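Local structure of mandelate racemase/muconate lactonizing protein (Alicyclobacillus acidocaldarius LAA1, 3QLD) at residues 112-116 with 275-279; 324-328 with 339-343; 333-337 with 358-364. The protein belongs to the mandelate racemase/muconate lactonizing branch of the enolase superfamily, pairing an alpha/beta capping domain with a TIM-barrel-like domain. One frame throughout, in Å; residues are numbered along the deposited sequence.

Contact 1. Residues 112-116 with 275-279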
ATOM      1  N   GLU A 112      16.196   7.640  -0.114  1.00 24.08           N
ATOM      2  CA  GLU A 112      16.470   8.554  -1.224  1.00 24.67           C
ATOM      3  C   GLU A 112      16.814   9.981  -0.732  1.00 25.91           C
ATOM      4  O   GLU A 112      17.775  10.604  -1.227  1.00 29.72           O
ATOM      5  CB  GLU A 112      15.277   8.572  -2.155  1.00 24.70           C
ATOM      6  CG  GLU A 112      15.587   9.247  -3.529  1.00 24.84           C
ATOM      7  CD  GLU A 112      14.995  10.642  -3.589  1.00 22.63           C
ATOM      8  OE1 GLU A 112      14.557  11.262  -2.554  1.00 26.41           O
ATOM      9  OE2 GLU A 112      14.864  11.139  -4.718  1.00 29.09           O
HETATM   10  N   MSE A 113      16.060  10.492   0.226  1.00 25.57           N
HETATM   11  CA  MSE A 113      16.240  11.864   0.695  1.00 25.16           C
HETATM   12  C   MSE A 113      17.533  12.043   1.533  1.00 26.05           C
HETATM   13  O   MSE A 113      18.183  13.116   1.439  1.00 23.29           O
HETATM   14  CB  MSE A 113      15.025  12.359   1.451  1.00 23.35           C
HETATM   15  CG  MSE A 113      13.819  12.563   0.467  1.00 25.82           C
HETATM   16 SE   MSE A 113      12.088  12.716   1.349  1.00 27.84          SE
HETATM   17  CE  MSE A 113      11.982  14.496   2.009  1.00 26.49           C
ATOM     18  N   ALA A 114      17.914  11.001   2.290  1.00 25.07           N
ATOM     19  CA  ALA A 114      19.178  11.058   3.066  1.00 25.07           C
ATOM     20  C   ALA A 114      20.337  11.074   2.051  1.00 26.52           C
ATOM     21  O   ALA A 114      21.361  11.766   2.271  1.00 26.99           O
ATOM     22  CB  ALA A 114      19.257   9.872   4.000  1.00 24.36           C
ATOM     23  N   VAL A 115      20.211  10.347   0.927  1.00 25.97           N
ATOM     24  CA  VAL A 115      21.285  10.355  -0.073  1.00 27.16           C
ATOM     25  C   VAL A 115      21.435  11.753  -0.767  1.00 28.81           C
ATOM     26  O   VAL A 115      22.566  12.265  -0.952  1.00 27.22           O
ATOM     27  CB  VAL A 115      21.107   9.251  -1.088  1.00 26.20           C
ATOM     28  CG1 VAL A 115      22.172   9.312  -2.183  1.00 28.71           C
ATOM     29  CG2 VAL A 115      21.200   7.919  -0.381  1.00 25.88           C
ATOM     30  N   TRP A 116      20.311  12.362  -1.131  1.00 29.15           N
ATOM     31  CA  TRP A 116      20.297  13.758  -1.603  1.00 30.67           C
ATOM     32  C   TRP A 116      20.962  14.703  -0.598  1.00 32.01           C
ATOM     33  O   TRP A 116      21.696  15.652  -0.979  1.00 33.39           O
ATOM     34  CB  TRP A 116      18.860  14.222  -1.869  1.00 30.01           C
ATOM     35  CG  TRP A 116      18.366  13.905  -3.246  1.00 33.85           C
ATOM     36  CD1 TRP A 116      17.580  12.856  -3.624  1.00 34.62           C
ATOM     37  CD2 TRP A 116      18.590  14.677  -4.437  1.00 37.03           C
ATOM     38  NE1 TRP A 116      17.329  12.904  -4.978  1.00 31.33           N
ATOM     39  CE2 TRP A 116      17.916  14.030  -5.492  1.00 37.40           C
ATOM     40  CE3 TRP A 116      19.277  15.877  -4.700  1.00 41.76           C
ATOM     41  CZ2 TRP A 116      17.930  14.516  -6.800  1.00 40.19           C
ATOM     42  CZ3 TRP A 116      19.309  16.357  -6.036  1.00 43.36           C
ATOM     43  CH2 TRP A 116      18.633  15.670  -7.053  1.00 39.90           C
ATOM     44  N   GLY A 275       7.544   9.210  -2.232  1.00 24.29           N
ATOM     45  CA  GLY A 275       8.735   8.436  -2.533  1.00 22.37           C
ATOM     46  C   GLY A 275      10.047   9.224  -2.641  1.00 24.43           C
ATOM     47  O   GLY A 275      11.103   8.635  -3.024  1.00 22.84           O
ATOM     48  N   GLY A 276      10.021  10.497  -2.267  1.00 23.23           N
ATOM     49  CA  GLY A 276      11.277  11.240  -2.177  1.00 24.14           C
ATOM     50  C   GLY A 276      11.318  12.458  -3.080  1.00 24.56           C
ATOM     51  O   GLY A 276      10.289  12.890  -3.659  1.00 24.45           O
ATOM     52  N   PHE A 277      12.525  12.995  -3.236  1.00 25.75           N
ATOM     53  CA  PHE A 277      12.686  14.263  -3.985  1.00 26.60           C
ATOM     54  C   PHE A 277      12.483  14.034  -5.472  1.00 25.28           C
ATOM     55  O   PHE A 277      11.783  14.805  -6.111  1.00 26.50           O
ATOM     56  CB  PHE A 277      14.053  14.903  -3.708  1.00 25.21           C
ATOM     57  CG  PHE A 277      14.200  15.553  -2.345  1.00 27.43           C
ATOM     58  CD1 PHE A 277      13.335  16.561  -1.924  1.00 25.27           C
ATOM     59  CD2 PHE A 277      15.269  15.243  -1.524  1.00 26.45           C
ATOM     60  CE1 PHE A 277      13.482  17.196  -0.701  1.00 26.98           C
ATOM     61  CE2 PHE A 277      15.429  15.886  -0.284  1.00 23.55           C
ATOM     62  CZ  PHE A 277      14.547  16.843   0.136  1.00 20.47           C
ATOM     63  N   GLY A 278      13.084  12.984  -6.029  1.00 27.58           N
ATOM     64  CA  GLY A 278      12.953  12.632  -7.448  1.00 28.84           C
ATOM     65  C   GLY A 278      11.491  12.381  -7.849  1.00 29.60           C
ATOM     66  O   GLY A 278      11.018  12.855  -8.912  1.00 28.87           O
ATOM     67  N   ALA A 279      10.773  11.636  -7.007  1.00 28.96           N
ATOM     68  CA  ALA A 279       9.322  11.457  -7.214  1.00 29.33           C
ATOM     69  C   ALA A 279       8.501  12.756  -7.147  1.00 29.33           C
ATOM     70  O   ALA A 279       7.568  12.960  -7.967  1.00 29.44           O
ATOM     71  CB  ALA A 279       8.749  10.351  -6.301  1.00 27.31           C
TER
HETATM   72  O   HOH W   1      12.193   9.850  -5.321  1.00 24.65           O
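E112, on helix 105-123, reaches the start of helix 277-289 and offers its carboxylate to the first two backbone N-H groups there. CB passes 4.3 Å from the carbonyl O of G275; with CG anti to the backbone N (chi1 -167°), the bend at chi2 then carries CD to 3.4 Å from F277 N. OE1 accepts from F277 N at 2.8 Å and OE2 from G278 N at 2.9 Å, each on its syn side and only moderately out of the carboxylate plane, so two nearly straight bonds fix the rotation of the group. OE2 also takes a weak bond from W116 NE1, one turn further along its own helix, and another weak one from a water. That water donates to G275 O and accepts from A279 N, binding the loop to the first turn of the helix. The positive end of the helix dipole would be expected to favour the charged carboxylate.

Beside this polar grip, M113 covers one face of the F277 ring and W116 meets its edge. CG of M113 lies over that face, 3.6 Å from CD2, CE sits over its rim, 3.9 Å from CZ, and the selenium stands farther out above it, a Met-aromatic contact made by selenomethionine. F277 in turn lays its CB over the five-membered ring of W116, while its edge points to the indole face in a T-shaped pair with planes 80° apart. H308 adds a second edge-to-face partner for F277.

G275 ends the preceding helix 271-274 in a Schellman motif, and a glutamate from a distant helix takes the first two N-H groups of helix 277-289, whose N-cap residue is G276, joining the N-terminal family region to the barrel region.

Contact 2. Residues 324-328 with 339-343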
ATOM      1  N   LEU A 324       3.569  23.722   6.610  1.00 27.66           N
ATOM      2  CA  LEU A 324       4.748  23.461   7.459  1.00 27.79           C
ATOM      3  C   LEU A 324       5.043  24.772   8.155  1.00 29.62           C
ATOM      4  O   LEU A 324       5.468  25.692   7.499  1.00 29.62           O
ATOM      5  CB  LEU A 324       5.960  23.079   6.604  1.00 25.40           C
ATOM      6  CG  LEU A 324       5.858  21.704   5.887  1.00 27.70           C
ATOM      7  CD1 LEU A 324       6.998  21.531   4.920  1.00 27.95           C
ATOM      8  CD2 LEU A 324       5.899  20.571   6.932  1.00 27.49           C
ATOM      9  N   GLY A 325       4.745  24.843   9.451  1.00 32.01           N
ATOM     10  CA  GLY A 325       4.862  26.046  10.239  1.00 33.26           C
ATOM     11  C   GLY A 325       6.045  25.976  11.184  1.00 32.61           C
ATOM     12  O   GLY A 325       6.839  25.044  11.134  1.00 32.07           O
ATOM     13  N   PRO A 326       6.180  26.968  12.045  1.00 34.01           N
ATOM     14  CA  PRO A 326       7.368  26.973  12.934  1.00 34.32           C
ATOM     15  C   PRO A 326       7.406  25.796  13.907  1.00 35.20           C
ATOM     16  O   PRO A 326       6.333  25.348  14.388  1.00 33.92           O
ATOM     17  CB  PRO A 326       7.210  28.288  13.710  1.00 35.28           C
ATOM     18  CG  PRO A 326       6.359  29.163  12.811  1.00 36.16           C
ATOM     19  CD  PRO A 326       5.326  28.147  12.263  1.00 34.25           C
ATOM     20  N   SER A 327       8.634  25.318  14.208  1.00 37.16           N
ATOM     21  CA  SER A 327       8.909  24.206  15.146  1.00 38.08           C
ATOM     22  C   SER A 327       8.107  24.318  16.412  1.00 38.32           C
ATOM     23  O   SER A 327       7.617  23.340  16.960  1.00 37.37           O
ATOM     24  CB  SER A 327      10.373  24.275  15.652  1.00 36.78           C
ATOM     25  OG  SER A 327      11.301  24.040  14.638  1.00 42.96           O
ATOM     26  N   ASP A 328       8.051  25.540  16.918  1.00 39.42           N
ATOM     27  CA  ASP A 328       7.575  25.749  18.254  1.00 40.97           C
ATOM     28  C   ASP A 328       6.055  25.597  18.391  1.00 41.58           C
ATOM     29  O   ASP A 328       5.563  25.504  19.506  1.00 39.11           O
ATOM     30  CB  ASP A 328       8.082  27.086  18.810  1.00 41.97           C
ATOM     31  CG  ASP A 328       7.489  28.308  18.093  1.00 44.70           C
ATOM     32  OD1 ASP A 328       6.594  28.169  17.225  1.00 43.07           O
ATOM     33  OD2 ASP A 328       7.943  29.443  18.408  1.00 49.23           O
ATOM     34  N   PRO A 339      15.556  26.307  16.165  1.00 39.34           N
ATOM     35  CA  PRO A 339      14.213  25.926  15.708  1.00 39.54           C
ATOM     36  C   PRO A 339      13.900  26.596  14.362  1.00 39.02           C
ATOM     37  O   PRO A 339      14.433  27.676  14.061  1.00 37.51           O
ATOM     38  CB  PRO A 339      13.278  26.484  16.807  1.00 39.94           C
ATOM     39  CG  PRO A 339      14.046  27.587  17.436  1.00 40.97           C
ATOM     40  CD  PRO A 339      15.500  27.242  17.306  1.00 39.96           C
ATOM     41  N   ILE A 340      13.025  25.971  13.582  1.00 38.46           N
ATOM     42  CA  ILE A 340      12.482  26.602  12.389  1.00 37.62           C
ATOM     43  C   ILE A 340      11.468  27.678  12.808  1.00 37.67           C
ATOM     44  O   ILE A 340      10.600  27.426  13.608  1.00 38.13           O
ATOM     45  CB  ILE A 340      11.869  25.549  11.381  1.00 38.91           C
ATOM     46  CG1 ILE A 340      12.936  24.539  10.877  1.00 36.80           C
ATOM     47  CG2 ILE A 340      11.101  26.237  10.230  1.00 36.13           C
ATOM     48  CD1 ILE A 340      14.077  25.120  10.062  1.00 37.41           C
ATOM     49  N   ALA A 341      11.633  28.903  12.318  1.00 37.72           N
ATOM     50  CA  ALA A 341      10.784  30.018  12.783  1.00 37.25           C
ATOM     51  C   ALA A 341      10.384  30.914  11.625  1.00 37.19           C
ATOM     52  O   ALA A 341      10.998  30.864  10.590  1.00 37.44           O
ATOM     53  CB  ALA A 341      11.511  30.862  13.882  1.00 39.28           C
ATOM     54  N   PHE A 342       9.363  31.743  11.821  1.00 37.59           N
ATOM     55  CA  PHE A 342       9.031  32.762  10.846  1.00 39.34           C
ATOM     56  C   PHE A 342      10.226  33.699  10.609  1.00 40.18           C
ATOM     57  O   PHE A 342      10.886  34.104  11.581  1.00 39.25           O
ATOM     58  CB  PHE A 342       7.866  33.595  11.379  1.00 38.48           C
ATOM     59  CG  PHE A 342       6.506  32.924  11.303  1.00 40.48           C
ATOM     60  CD1 PHE A 342       6.096  32.213  10.163  1.00 39.79           C
ATOM     61  CD2 PHE A 342       5.603  33.053  12.365  1.00 38.98           C
ATOM     62  CE1 PHE A 342       4.813  31.630  10.086  1.00 40.04           C
ATOM     63  CE2 PHE A 342       4.331  32.472  12.307  1.00 41.68           C
ATOM     64  CZ  PHE A 342       3.922  31.767  11.155  1.00 38.61           C
ATOM     65  N   VAL A 343      10.534  33.997   9.347  1.00 40.72           N
ATOM     66  CA  VAL A 343      11.430  35.119   9.016  1.00 42.40           C
ATOM     67  C   VAL A 343      10.688  36.499   9.072  1.00 42.74           C
ATOM     68  O   VAL A 343      11.294  37.554   9.357  1.00 42.82           O
ATOM     69  CB  VAL A 343      12.148  34.906   7.643  1.00 41.61           C
ATOM     70  CG1 VAL A 343      11.165  34.783   6.482  1.00 42.07           C
ATOM     71  CG2 VAL A 343      13.155  36.011   7.374  1.00 43.01           C
TER
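P326 and S327 meet I340 and F342 in a loop-to-loop contact within the long irregular connection between helix 303-313 and strand 347-349 of the barrel sheet. Two hydrogen bonds and one proline-aromatic contact carry it. S327 N donates to I340 O at 2.9 Å. The reverse direction uses a side chain: I340 N donates to S327 OG at 2.8 Å. Because OG sits beside its own backbone N (chi1 -67°), S327 can engage both the N-H and the carbonyl of I340, so a single residue grips both polar backbone atoms of its partner. CB of P339 lies 3.8 Å from S327 OG, which is also bonded to D334 OD2.

One residue back, the P326 ring lies over F342. Its CG stands above the centre of the phenyl ring, 3.7 Å from the centroid and only 3° off the normal, a CH-pi contact of nearly ideal alignment, while CD covers the CZ side. The backbones run close between the two interactions, P326 CA 3.3 Å from I340 O.

Beyond CB, which still touches S327 OG, the I340 side chain packs on R306, V307 and L310 of helix 303-313 and reaches I348 of strand 347-349. F342 bridges to V140 of strand 137-144 and meets F165 edge-to-face, fitting the loop against the barrel where its first and last strands pair.

Contact 3. Residues 333-337 with 358-364; sequences QDVLK and DWVDRDA
The backbones of V335-K337 and W359-D361 are joined by a single beta bridge centred on L336 and V360, with D361 N donating to V335 O at 2.8 Å and K337 N to W359 O at 2.9 Å. CA-H...O contacts from V360 to V335 O and from L336 to W359 O fill in the bridge.

K337 runs extended beyond CG alongside the 358-360 backbone. Its CG lies 3.7 Å from W359 O, CE lies 3.6 Å from V360 O, and NZ donates to D358 O at 2.7 Å, so backbone and side chain of this one residue hold two successive carbonyls. V360 O is taken by R362 NH1, and NH2 of the same guanidinium forms a salt bridge with E43. L336 CD2 lies 3.6 Å from W359 O and touches W359 CB, while V307 of helix 303-313 touches both L336 and W359.

At the other end, CB of A364 packs against D334 O at 3.5 Å. That carbonyl also receives Q333 NE2, in the carbonyl plane and on a lone pair; the bend at chi2 (78°) folds the glutamine back over its own segment. D334 OD1 accepts from V335 N and from G303 N, so the aspartate ties the loop to the start of helix 303-313.

V335 carries the packing on to L11 and L13 of strand 3-15 and to V365. D361 is the N-cap of helix 362-368, its OD1 taking A364 N from above the carboxylate plane: an isolated bridge running directly into an Asp-capped helix, where the barrel region meets the antiparallel sheet of the capping domain.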
ATOM      1  N   GLN A 333      10.991  21.109  22.462  1.00 38.90           N
ATOM      2  CA  GLN A 333      12.355  20.839  22.070  1.00 38.25           C
ATOM      3  C   GLN A 333      12.329  19.900  20.855  1.00 37.51           C
ATOM      4  O   GLN A 333      11.795  18.781  20.946  1.00 36.34           O
ATOM      5  CB  GLN A 333      13.080  20.140  23.228  1.00 38.96           C
ATOM      6  CG  GLN A 333      14.426  19.553  22.842  1.00 38.86           C
ATOM      7  CD  GLN A 333      15.486  20.617  22.765  1.00 45.38           C
ATOM      8  OE1 GLN A 333      15.850  21.212  23.800  1.00 48.50           O
ATOM      9  NE2 GLN A 333      15.978  20.893  21.548  1.00 42.98           N
ATOM     10  N   ASP A 334      12.923  20.374  19.764  1.00 36.28           N
ATOM     11  CA  ASP A 334      13.008  19.704  18.459  1.00 35.12           C
ATOM     12  C   ASP A 334      14.457  19.208  18.223  1.00 34.26           C
ATOM     13  O   ASP A 334      15.319  19.381  19.085  1.00 34.53           O
ATOM     14  CB  ASP A 334      12.570  20.738  17.392  1.00 35.84           C
ATOM     15  CG  ASP A 334      12.131  20.110  16.058  1.00 34.96           C
ATOM     16  OD1 ASP A 334      12.338  18.921  15.873  1.00 34.15           O
ATOM     17  OD2 ASP A 334      11.617  20.845  15.169  1.00 34.00           O
ATOM     18  N   VAL A 335      14.735  18.587  17.088  1.00 31.55           N
ATOM     19  CA  VAL A 335      16.036  17.962  16.843  1.00 31.24           C
ATOM     20  C   VAL A 335      17.068  18.859  16.123  1.00 30.54           C
ATOM     21  O   VAL A 335      18.131  18.397  15.695  1.00 30.40           O
ATOM     22  CB  VAL A 335      15.844  16.624  16.077  1.00 31.37           C
ATOM     23  CG1 VAL A 335      14.702  15.832  16.729  1.00 33.74           C
ATOM     24  CG2 VAL A 335      15.488  16.914  14.628  1.00 32.64           C
ATOM     25  N   LEU A 336      16.766  20.142  16.047  1.00 31.80           N
ATOM     26  CA  LEU A 336      17.685  21.131  15.458  1.00 31.11           C
ATOM     27  C   LEU A 336      18.252  22.042  16.535  1.00 32.63           C
ATOM     28  O   LEU A 336      17.600  22.302  17.514  1.00 33.49           O
ATOM     29  CB  LEU A 336      16.973  21.982  14.406  1.00 31.80           C
ATOM     30  CG  LEU A 336      16.283  21.201  13.253  1.00 29.57           C
ATOM     31  CD1 LEU A 336      15.641  22.233  12.320  1.00 27.12           C
ATOM     32  CD2 LEU A 336      17.320  20.383  12.506  1.00 28.61           C
ATOM     33  N   LYS A 337      19.489  22.482  16.364  1.00 35.35           N
ATOM     34  CA  LYS A 337      20.131  23.395  17.344  1.00 36.54           C
ATOM     35  C   LYS A 337      19.322  24.710  17.427  1.00 36.61           C
ATOM     36  O   LYS A 337      19.085  25.275  18.499  1.00 36.73           O
ATOM     37  CB  LYS A 337      21.586  23.665  16.918  1.00 37.46           C
ATOM     38  CG  LYS A 337      22.519  22.435  16.798  1.00 38.49           C
ATOM     39  CD  LYS A 337      23.779  22.792  15.933  1.00 38.96           C
ATOM     40  CE  LYS A 337      24.844  21.660  15.947  1.00 42.74           C
ATOM     41  NZ  LYS A 337      25.968  21.893  14.946  1.00 45.55           N
ATOM     42  N   ASP A 358      24.565  19.732   9.759  1.00 36.32           N
ATOM     43  CA  ASP A 358      25.181  20.771  10.639  1.00 37.79           C
ATOM     44  C   ASP A 358      24.207  21.442  11.591  1.00 37.06           C
ATOM     45  O   ASP A 358      24.626  22.014  12.599  1.00 37.19           O
ATOM     46  CB  ASP A 358      25.876  21.867   9.815  1.00 38.51           C
ATOM     47  CG  ASP A 358      27.219  21.399   9.259  1.00 42.72           C
ATOM     48  OD1 ASP A 358      27.624  20.266   9.633  1.00 44.29           O
ATOM     49  OD2 ASP A 358      27.889  22.157   8.484  1.00 47.71           O
ATOM     50  N   TRP A 359      22.920  21.312  11.259  1.00 35.04           N
ATOM     51  CA  TRP A 359      21.824  21.866  11.974  1.00 34.70           C
ATOM     52  C   TRP A 359      21.235  20.922  13.030  1.00 33.15           C
ATOM     53  O   TRP A 359      20.474  21.346  13.870  1.00 33.52           O
ATOM     54  CB  TRP A 359      20.716  22.249  10.988  1.00 35.97           C
ATOM     55  CG  TRP A 359      21.007  23.455  10.204  1.00 39.06           C
ATOM     56  CD1 TRP A 359      22.198  24.156  10.180  1.00 40.12           C
ATOM     57  CD2 TRP A 359      20.119  24.143   9.291  1.00 39.20           C
ATOM     58  NE1 TRP A 359      22.093  25.225   9.326  1.00 38.51           N
ATOM     59  CE2 TRP A 359      20.839  25.255   8.772  1.00 41.36           C
ATOM     60  CE3 TRP A 359      18.795  23.936   8.863  1.00 41.85           C
ATOM     61  CZ2 TRP A 359      20.281  26.153   7.849  1.00 41.54           C
ATOM     62  CZ3 TRP A 359      18.232  24.848   7.916  1.00 42.12           C
ATOM     63  CH2 TRP A 359      18.975  25.934   7.431  1.00 42.89           C
ATOM     64  N   VAL A 360      21.592  19.649  12.985  1.00 33.24           N
ATOM     65  CA  VAL A 360      21.075  18.654  13.904  1.00 32.74           C
ATOM     66  C   VAL A 360      21.671  18.724  15.314  1.00 33.42           C
ATOM     67  O   VAL A 360      22.907  18.693  15.484  1.00 34.97           O
ATOM     68  CB  VAL A 360      21.269  17.235  13.323  1.00 32.53           C
ATOM     69  CG1 VAL A 360      20.703  16.189  14.305  1.00 35.15           C
ATOM     70  CG2 VAL A 360      20.594  17.102  11.941  1.00 34.11           C
ATOM     71  N   ASP A 361      20.791  18.791  16.307  1.00 34.11           N
ATOM     72  CA  ASP A 361      21.157  18.722  17.744  1.00 34.84           C
ATOM     73  C   ASP A 361      21.304  17.250  18.121  1.00 35.12           C
ATOM     74  O   ASP A 361      20.296  16.543  18.343  1.00 33.36           O
ATOM     75  CB  ASP A 361      20.112  19.454  18.598  1.00 34.06           C
ATOM     76  CG  ASP A 361      20.474  19.511  20.116  1.00 36.94           C
ATOM     77  OD1 ASP A 361      21.294  18.714  20.576  1.00 38.95           O
ATOM     78  OD2 ASP A 361      19.900  20.347  20.837  1.00 36.93           O
ATOM     79  N   ARG A 362      22.561  16.809  18.153  1.00 36.19           N
ATOM     80  CA  ARG A 362      22.904  15.435  18.506  1.00 37.39           C
ATOM     81  C   ARG A 362      22.424  15.064  19.882  1.00 37.11           C
ATOM     82  O   ARG A 362      22.006  13.923  20.081  1.00 37.86           O
ATOM     83  CB  ARG A 362      24.415  15.144  18.363  1.00 38.39           C
ATOM     84  CG  ARG A 362      25.107  15.386  16.967  1.00 42.87           C
ATOM     85  CD  ARG A 362      24.163  15.341  15.771  1.00 43.56           C
ATOM     86  NE  ARG A 362      24.844  15.155  14.474  1.00 48.40           N
ATOM     87  CZ  ARG A 362      25.153  16.155  13.638  1.00 47.63           C
ATOM     88  NH1 ARG A 362      24.876  17.423  13.962  1.00 47.19           N
ATOM     89  NH2 ARG A 362      25.742  15.890  12.474  1.00 48.24           N
ATOM     90  N   ASP A 363      22.437  16.001  20.850  1.00 37.70           N
ATOM     91  CA  ASP A 363      21.939  15.704  22.216  1.00 37.80           C
ATOM     92  C   ASP A 363      20.440  15.462  22.252  1.00 35.62           C
ATOM     93  O   ASP A 363      19.946  14.646  23.029  1.00 34.71           O
ATOM     94  CB  ASP A 363      22.200  16.834  23.228  1.00 38.65           C
ATOM     95  CG  ASP A 363      23.681  16.984  23.599  1.00 44.12           C
ATOM     96  OD1 ASP A 363      24.391  15.973  23.740  1.00 46.28           O
ATOM     97  OD2 ASP A 363      24.134  18.141  23.765  1.00 48.69           O
ATOM     98  N   ALA A 364      19.710  16.252  21.469  1.00 34.38           N
ATOM     99  CA  ALA A 364      18.272  16.069  21.401  1.00 32.58           C
ATOM    100  C   ALA A 364      17.968  14.729  20.723  1.00 30.87           C
ATOM    101  O   ALA A 364      17.187  13.932  21.260  1.00 29.86           O
ATOM    102  CB  ALA A 364      17.601  17.270  20.693  1.00 31.69           C
TER

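Followed from the N terminus, the chain first closes contact 1, where helix 105-123 is joined across 158 intervening residues, most of the barrel strands among them, to the start of helix 277-289. Contact 1 is in series with the other two and touches neither. Contact 2 closes a loop of 10 intervening residues, with neither helix nor strand, and contact 3 one of 20 that includes strand 347-349. These two cross: 324-328 is followed by 333-337, then by 339-343 and finally by 358-364. They meet through S327 OG and D334 OD2, a probable hydrogen bond. Together they hold the connection after helix 303-313 against strand 347-349, helix 362-368 and strand 3-15.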